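Local coordinates for protein RTX toxin RtxA (Vibrio vulnificus MO6-24/O, PDB 6IMP) that is the alpha/beta hydrolase effector domain of a multifunctional MARTX toxin, which probably cleaves phosphoinositide lipids in host cells, at residues G127-G139 with G149-L161. Sequence-based numbering, arbitrary orientation.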
# COMPACT_ATOMS: atom_id res chain seq x y z
N GLY A 127 15.54 -13.97 2.43
CA GLY A 127 14.79 -14.59 3.52
C GLY A 127 13.99 -13.62 4.38
O GLY A 127 14.14 -13.58 5.61
N ILE A 128 13.15 -12.81 3.71
CA ILE A 128 12.17 -11.94 4.38
C ILE A 128 10.76 -12.29 3.87
O ILE A 128 10.55 -12.44 2.66
CB ILE A 128 12.47 -10.44 4.14
CG1 ILE A 128 13.82 -10.06 4.76
CG2 ILE A 128 11.38 -9.55 4.72
CD1 ILE A 128 14.36 -8.72 4.31
N ASP A 129 9.80 -12.43 4.80
CA ASP A 129 8.41 -12.74 4.43
C ASP A 129 7.71 -11.47 4.00
O ASP A 129 7.95 -10.40 4.56
CB ASP A 129 7.62 -13.36 5.59
CG ASP A 129 8.32 -14.53 6.24
OD1 ASP A 129 8.69 -15.47 5.52
OD2 ASP A 129 8.50 -14.52 7.48
N MET A 130 6.80 -11.59 3.04
CA MET A 130 6.01 -10.45 2.60
C MET A 130 4.52 -10.77 2.65
O MET A 130 4.07 -11.73 2.00
CB MET A 130 6.40 -10.06 1.19
CG MET A 130 5.95 -8.67 0.82
SD MET A 130 5.86 -8.47 -0.96
CE MET A 130 6.35 -6.76 -1.07
N LEU A 131 3.78 -9.98 3.43
CA LEU A 131 2.30 -10.04 3.43
C LEU A 131 1.72 -9.18 2.33
O LEU A 131 1.99 -7.98 2.27
CB LEU A 131 1.70 -9.59 4.78
CG LEU A 131 0.16 -9.48 4.78
CD1 LEU A 131 -0.48 -10.84 4.55
CD2 LEU A 131 -0.41 -8.85 6.06
N ALA A 132 0.88 -9.78 1.49
CA ALA A 132 0.37 -9.12 0.29
C ALA A 132 -1.12 -9.35 0.10
O ALA A 132 -1.54 -10.30 -0.58
CB ALA A 132 1.13 -9.59 -0.94
N VAL A 133 -1.91 -8.44 0.67
CA VAL A 133 -3.37 -8.57 0.76
C VAL A 133 -4.07 -7.39 0.09
O VAL A 133 -3.69 -6.23 0.28
CB VAL A 133 -3.80 -8.64 2.23
CG1 VAL A 133 -5.31 -8.67 2.36
CG2 VAL A 133 -3.19 -9.87 2.87
N ASN A 134 -5.07 -7.71 -0.72
CA ASN A 134 -5.93 -6.70 -1.34
C ASN A 134 -6.75 -5.93 -0.31
O ASN A 134 -7.42 -6.50 0.53
CB ASN A 134 -6.91 -7.35 -2.32
CG ASN A 134 -6.27 -7.72 -3.63
OD1 ASN A 134 -5.79 -6.87 -4.37
ND2 ASN A 134 -6.30 -9.00 -3.95
N LEU A 135 -6.74 -4.61 -0.45
CA LEU A 135 -7.72 -3.75 0.21
C LEU A 135 -9.10 -4.05 -0.34
O LEU A 135 -9.24 -4.61 -1.43
CB LEU A 135 -7.37 -2.30 -0.06
CG LEU A 135 -5.94 -1.94 0.33
CD1 LEU A 135 -5.48 -0.69 -0.40
CD2 LEU A 135 -5.86 -1.76 1.84
N ARG A 136 -10.14 -3.65 0.39
CA ARG A 136 -11.51 -3.83 -0.10
C ARG A 136 -11.67 -3.32 -1.54
O ARG A 136 -11.23 -2.22 -1.87
CB ARG A 136 -12.51 -3.11 0.79
CG ARG A 136 -12.45 -1.60 0.69
CD ARG A 136 -13.38 -0.97 1.69
NE ARG A 136 -12.92 -1.19 3.06
CZ ARG A 136 -13.62 -0.87 4.13
NH1 ARG A 136 -13.13 -1.10 5.34
NH2 ARG A 136 -14.81 -0.28 4.01
N GLY A 137 -12.30 -4.14 -2.38
CA GLY A 137 -12.66 -3.74 -3.75
C GLY A 137 -11.58 -4.08 -4.76
O GLY A 137 -11.76 -3.85 -5.96
N TYR A 138 -10.48 -4.64 -4.27
CA TYR A 138 -9.32 -4.94 -5.07
C TYR A 138 -9.08 -6.43 -5.03
O TYR A 138 -9.26 -7.07 -3.99
CB TYR A 138 -8.11 -4.21 -4.51
CG TYR A 138 -8.03 -2.77 -4.93
CD1 TYR A 138 -7.52 -2.42 -6.17
CD2 TYR A 138 -8.45 -1.75 -4.08
CE1 TYR A 138 -7.41 -1.09 -6.55
CE2 TYR A 138 -8.34 -0.42 -4.45
CZ TYR A 138 -7.83 -0.09 -5.69
OH TYR A 138 -7.74 1.23 -6.09
N GLY A 139 -8.62 -6.96 -6.16
CA GLY A 139 -8.45 -8.40 -6.35
C GLY A 139 -9.70 -9.19 -6.03
O GLY A 139 -10.73 -9.04 -6.68
N GLY A 149 -12.20 3.32 4.69
CA GLY A 149 -12.17 1.88 4.52
C GLY A 149 -10.77 1.31 4.32
O GLY A 149 -10.40 0.33 4.97
N LEU A 150 -9.99 1.91 3.43
CA LEU A 150 -8.66 1.39 3.11
C LEU A 150 -7.72 1.46 4.30
O LEU A 150 -6.92 0.56 4.52
CB LEU A 150 -8.06 2.13 1.92
CG LEU A 150 -8.86 2.07 0.61
CD1 LEU A 150 -8.02 2.57 -0.55
CD2 LEU A 150 -9.36 0.67 0.31
N TYR A 151 -7.84 2.53 5.08
CA TYR A 151 -7.02 2.68 6.30
C TYR A 151 -7.36 1.59 7.30
O TYR A 151 -6.48 1.08 7.98
CB TYR A 151 -7.24 4.03 6.97
CG TYR A 151 -6.82 5.26 6.16
CD1 TYR A 151 -5.72 5.24 5.30
CD2 TYR A 151 -7.51 6.46 6.31
CE1 TYR A 151 -5.35 6.37 4.60
CE2 TYR A 151 -7.14 7.59 5.61
CZ TYR A 151 -6.06 7.55 4.76
OH TYR A 151 -5.70 8.68 4.08
N GLN A 152 -8.63 1.26 7.39
CA GLN A 152 -9.08 0.19 8.28
C GLN A 152 -8.54 -1.17 7.86
O GLN A 152 -7.93 -1.89 8.67
CB GLN A 152 -10.60 0.17 8.36
CG GLN A 152 -11.15 1.18 9.36
CD GLN A 152 -10.95 0.73 10.80
OE1 GLN A 152 -10.85 -0.48 11.09
NE2 GLN A 152 -10.90 1.69 11.70
N ASP A 153 -8.70 -1.48 6.57
CA ASP A 153 -8.19 -2.73 6.00
C ASP A 153 -6.69 -2.87 6.25
O ASP A 153 -6.19 -3.97 6.46
CB ASP A 153 -8.50 -2.79 4.51
CG ASP A 153 -9.99 -2.80 4.21
OD1 ASP A 153 -10.79 -3.06 5.14
OD2 ASP A 153 -10.37 -2.55 3.04
N ALA A 154 -5.98 -1.75 6.27
CA ALA A 154 -4.57 -1.75 6.63
C ALA A 154 -4.34 -2.33 8.03
O ALA A 154 -3.34 -3.00 8.29
CB ALA A 154 -4.02 -0.35 6.54
N ARG A 155 -5.28 -2.07 8.93
CA ARG A 155 -5.12 -2.44 10.34
C ARG A 155 -5.46 -3.90 10.54
O ARG A 155 -4.86 -4.59 11.37
CB ARG A 155 -6.00 -1.58 11.22
CG ARG A 155 -6.05 -0.11 10.81
CD ARG A 155 -5.94 0.79 12.02
NE ARG A 155 -5.87 2.20 11.67
CZ ARG A 155 -6.79 3.11 11.96
NH1 ARG A 155 -7.92 2.77 12.57
NH2 ARG A 155 -6.60 4.39 11.63
N THR A 156 -6.46 -4.37 9.80
CA THR A 156 -6.76 -5.79 9.74
C THR A 156 -5.48 -6.51 9.39
O THR A 156 -5.03 -7.39 10.12
CB THR A 156 -7.80 -6.09 8.66
OG1 THR A 156 -9.01 -5.40 8.98
CG2 THR A 156 -8.08 -7.60 8.57
N MET A 157 -4.88 -6.08 8.29
CA MET A 157 -3.69 -6.72 7.77
C MET A 157 -2.59 -6.67 8.80
O MET A 157 -1.91 -7.66 9.02
CB MET A 157 -3.22 -6.02 6.51
CG MET A 157 -4.06 -6.33 5.29
SD MET A 157 -3.53 -5.24 3.98
CE MET A 157 -5.07 -4.91 3.14
N PHE A 158 -2.41 -5.52 9.43
CA PHE A 158 -1.46 -5.44 10.53
C PHE A 158 -1.76 -6.49 11.58
O PHE A 158 -0.95 -7.36 11.85
CB PHE A 158 -1.47 -4.07 11.18
CG PHE A 158 -0.31 -3.85 12.11
CD1 PHE A 158 0.99 -3.98 11.65
CD2 PHE A 158 -0.52 -3.52 13.44
CE1 PHE A 158 2.07 -3.78 12.49
CE2 PHE A 158 0.56 -3.31 14.29
CZ PHE A 158 1.86 -3.45 13.81
N ASN A 159 -2.97 -6.43 12.12
CA ASN A 159 -3.36 -7.30 13.23
C ASN A 159 -3.14 -8.76 12.88
O ASN A 159 -2.68 -9.52 13.72
CB ASN A 159 -4.81 -7.05 13.64
CG ASN A 159 -4.99 -5.74 14.38
OD1 ASN A 159 -4.17 -5.36 15.23
ND2 ASN A 159 -6.07 -5.04 14.07
N TYR A 160 -3.39 -9.13 11.63
CA TYR A 160 -3.13 -10.52 11.17
C TYR A 160 -1.67 -10.95 11.37
O TYR A 160 -1.39 -12.11 11.71
CB TYR A 160 -3.52 -10.70 9.71
CG TYR A 160 -3.06 -12.02 9.13
CD1 TYR A 160 -3.58 -13.21 9.59
CD2 TYR A 160 -2.07 -12.07 8.15
CE1 TYR A 160 -3.15 -14.44 9.09
CE2 TYR A 160 -1.64 -13.28 7.63
CZ TYR A 160 -2.19 -14.47 8.10
OH TYR A 160 -1.77 -15.68 7.59
N LEU A 161 -0.74 -10.02 11.15
CA LEU A 161 0.68 -10.30 11.36
C LEU A 161 0.95 -10.48 12.84
O LEU A 161 1.40 -11.54 13.27
CB LEU A 161 1.55 -9.18 10.80
CG LEU A 161 1.46 -8.95 9.29
CD1 LEU A 161 2.39 -7.82 8.91
CD2 LEU A 161 1.79 -10.22 8.51
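Leu131, Val133 and Leu135 face Leu161, Met157 and Asp153 in that order, because strand 129-133 runs roughly antiparallel to helix 149-161, at 143° between directions and 10.0 Å at closest approach of the axes, and the chain after the strand closes on the start of the helix. CA atoms draw together along the pair, from 8.1 Å between Leu131 and Leu161 to 5.9 Å between Leu135 and Asp153.

At the wide end, Leu131 holds CG anti to its backbone N (chi1 173°), which sends CD2 against Leu161 CD2 and the carbonyl oxygen of Met157, while CD1 meets the Tyr160 ring obliquely. Met157 lies alongside Val133, the two side chains running in opposite directions with Met157 SD 3.8 Å from Val133 CB. Met157 CE turns onto Leu135 CD2 at 3.5 Å, the two side chains crossing at about a right angle. Leu150 crosses Leu135 in the same manner, its CD2 set against Leu135 CB.

Beyond this apolar row, Arg136 grips Asp153 side-on. Arg136 NE donates to Asp153 OD2 at 2.9 Å and Arg136 NH1 to Asp153 OD1 at 3.1 Å, forming a salt bridge whose two planes are turned 31° apart. The backbone N of Arg136 also bonds to Asp153 OD2 at 2.9 Å, from the opposite face of the carboxylate to NE. A bend at chi3 lays the guanidinium over Gly149, whose CA sits over its centre.

Helix 147-164 thus covers one face of the central sheet, whereas Met130 and Ala132 pack on helix 112-124 across it, the layering of an alpha/beta hydrolase. Three bonds on one buried carboxylate fix both the side chain and the backbone of Arg136 at the second position of the type II turn Leu135-Tyr138, and the paired charges would probably favour ionised Asp153.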